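Local coordinates for protein LacI family sugar-binding transcriptional regulator (Enterococcus faecalis V583, PDB 4RK0) that binds ribose between two periplasmic-binding-protein-like lobes and probably regulates transcription as a DNA-binding repressor of the LacI family, at residues 183-186 and 187-191. Sequence-based numbering, arbitrary orientation.
Sequences FAIN and DEIAF. With RIB (alpha-D-ribofuranose), chain E.
One amide, that of Asn-186, caps a helix and holds the sugar at the same time. Asn-186 is the N-cap residue, and its OD1 accepts a capping bond from Ile-189 N, 2.9 Å away, while its ND2 donates to O5 of ribose over 2.9 Å in a nearly straight bond (166°). With chi1 at 79°, CG sits between the backbone N and carbonyl carbon, which swings the amide over the first helical turn. The capping N-H approaches OD1 from above the carbonyl plane, 39° out of it, so the oxygen is not gripped on a lone pair. The other amide proton reaches a water at 3.1 Å from ND2, and this water donates to Glu-188 OE1; with both N-H groups engaged, the rotation of the amide is well defined. Strand 181-184 of the parallel sheet runs up to the sugar cleft in this periplasmic-binding-protein-like lobe and passes through Ile-185 and Asn-186 into helix 187-199, the start of a beta-alpha-beta unit. Asp-214 and Arg-143 also bind the ribose. The backbone O of Asn-186 accepts from Ala-190 N, closing the first turn. Apolar contacts close the corner: the methyl of Ala-184 meets both Ala-190 CB and Ile-189 CG2 at 3.8 Å, and Ile-185 CG2 lies alongside Ile-189 CD1. The carboxylate of Asp-187 is hydrogen-bonded through OD1 to Thr-228 OG1 and through OD2 to Val-216 N.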
loop_
_atom_site.group_PDB
_atom_site.type_symbol
_atom_site.label_atom_id
_atom_site.label_comp_id
_atom_site.label_asym_id
_atom_site.label_seq_id
_atom_site.Cartn_x
_atom_site.Cartn_y
_atom_site.Cartn_z
ATOM N N PHE A 183 1.863 -17.569 -15.504
ATOM C CA PHE A 183 2.844 -16.915 -14.610
ATOM C C PHE A 183 2.636 -15.418 -14.668
ATOM O O PHE A 183 2.942 -14.795 -15.679
ATOM C CB PHE A 183 4.311 -17.320 -15.005
ATOM C CG PHE A 183 5.398 -16.690 -14.180
ATOM C CD1 PHE A 183 5.230 -16.338 -12.847
ATOM C CD2 PHE A 183 6.666 -16.487 -14.764
ATOM C CE1 PHE A 183 6.266 -15.768 -12.125
ATOM C CE2 PHE A 183 7.693 -15.931 -14.051
ATOM C CZ PHE A 183 7.517 -15.573 -12.717
ATOM N N ALA A 184 2.107 -14.833 -13.587
ATOM C CA ALA A 184 1.930 -13.413 -13.491
ATOM C C ALA A 184 3.203 -12.831 -12.912
ATOM O O ALA A 184 3.647 -13.260 -11.852
ATOM C CB ALA A 184 0.751 -13.075 -12.606
ATOM N N ILE A 185 3.787 -11.847 -13.594
ATOM C CA ILE A 185 5.137 -11.415 -13.238
ATOM C C ILE A 185 5.170 -10.600 -11.960
ATOM O O ILE A 185 6.234 -10.372 -11.401
ATOM C CB ILE A 185 5.835 -10.711 -14.423
ATOM C CG1 ILE A 185 7.262 -11.192 -14.577
ATOM C CG2 ILE A 185 5.783 -9.223 -14.272
ATOM C CD1 ILE A 185 7.357 -12.548 -15.187
ATOM N N ASN A 186 4.006 -10.169 -11.476
ATOM C CA ASN A 186 3.902 -9.748 -10.084
ATOM C C ASN A 186 2.515 -10.071 -9.525
ATOM O O ASN A 186 1.595 -10.422 -10.289
ATOM C CB ASN A 186 4.331 -8.310 -9.825
ATOM C CG ASN A 186 3.290 -7.279 -10.191
ATOM O OD1 ASN A 186 2.378 -7.522 -10.982
ATOM N ND2 ASN A 186 3.454 -6.090 -9.629
ATOM N N ASP A 187 2.388 -9.975 -8.205
ATOM C CA ASP A 187 1.129 -10.340 -7.528
ATOM C C ASP A 187 -0.005 -9.388 -7.945
ATOM O O ASP A 187 -1.146 -9.819 -8.097
ATOM C CB ASP A 187 1.283 -10.389 -6.010
ATOM C CG ASP A 187 2.135 -11.589 -5.518
ATOM O OD1 ASP A 187 2.256 -12.591 -6.228
ATOM O OD2 ASP A 187 2.657 -11.503 -4.406
ATOM N N GLU A 188 0.286 -8.120 -8.142
ATOM C CA GLU A 188 -0.752 -7.183 -8.602
ATOM C C GLU A 188 -1.352 -7.602 -9.954
ATOM O O GLU A 188 -2.573 -7.603 -10.123
ATOM C CB GLU A 188 -0.194 -5.754 -8.680
ATOM C CG GLU A 188 0.112 -5.152 -7.321
ATOM C CD GLU A 188 -0.111 -3.646 -7.261
ATOM O OE1 GLU A 188 0.286 -2.928 -8.200
ATOM O OE2 GLU A 188 -0.679 -3.162 -6.265
ATOM N N ILE A 189 -0.518 -7.990 -10.917
ATOM C CA ILE A 189 -1.062 -8.575 -12.149
ATOM C C ILE A 189 -1.963 -9.781 -11.871
ATOM O O ILE A 189 -3.014 -9.938 -12.511
ATOM C CB ILE A 189 0.044 -8.999 -13.118
ATOM C CG1 ILE A 189 0.694 -7.738 -13.668
ATOM C CG2 ILE A 189 -0.511 -9.847 -14.251
ATOM C CD1 ILE A 189 1.861 -7.970 -14.622
ATOM N N ALA A 190 -1.499 -10.685 -11.009
ATOM C CA ALA A 190 -2.253 -11.862 -10.649
ATOM C C ALA A 190 -3.633 -11.507 -10.069
ATOM O O ALA A 190 -4.632 -12.181 -10.362
ATOM C CB ALA A 190 -1.498 -12.672 -9.607
ATOM N N PHE A 191 -3.667 -10.503 -9.211
ATOM C CA PHE A 191 -4.968 -10.068 -8.661
ATOM C C PHE A 191 -5.901 -9.593 -9.765
ATOM O O PHE A 191 -7.135 -9.837 -9.731
ATOM C CB PHE A 191 -4.833 -9.006 -7.567
ATOM C CG PHE A 191 -3.969 -9.417 -6.411
ATOM C CD1 PHE A 191 -3.837 -10.762 -6.040
ATOM C CD2 PHE A 191 -3.265 -8.457 -5.705
ATOM C CE1 PHE A 191 -3.017 -11.140 -4.989
ATOM C CE2 PHE A 191 -2.440 -8.830 -4.665
ATOM C CZ PHE A 191 -2.321 -10.174 -4.309
HETATM O O5 RIB E . 5.519 -6.017 -7.544
HETATM C C5 RIB E . 6.214 -4.844 -7.940
HETATM C C4 RIB E . 7.307 -5.318 -8.795
HETATM O O4 RIB E . 8.068 -4.257 -9.428
HETATM C C3 RIB E . 8.037 -6.105 -7.724
HETATM O O3 RIB E . 7.978 -7.442 -8.224
HETATM C C2 RIB E . 9.379 -5.368 -7.689
HETATM O O2 RIB E . 10.466 -6.260 -7.728
HETATM C C1 RIB E . 9.351 -4.289 -8.786
HETATM O O1 RIB E . 10.482 -4.354 -9.636
HETATM O O HOH W 1 2.481 -3.178 -9.910
#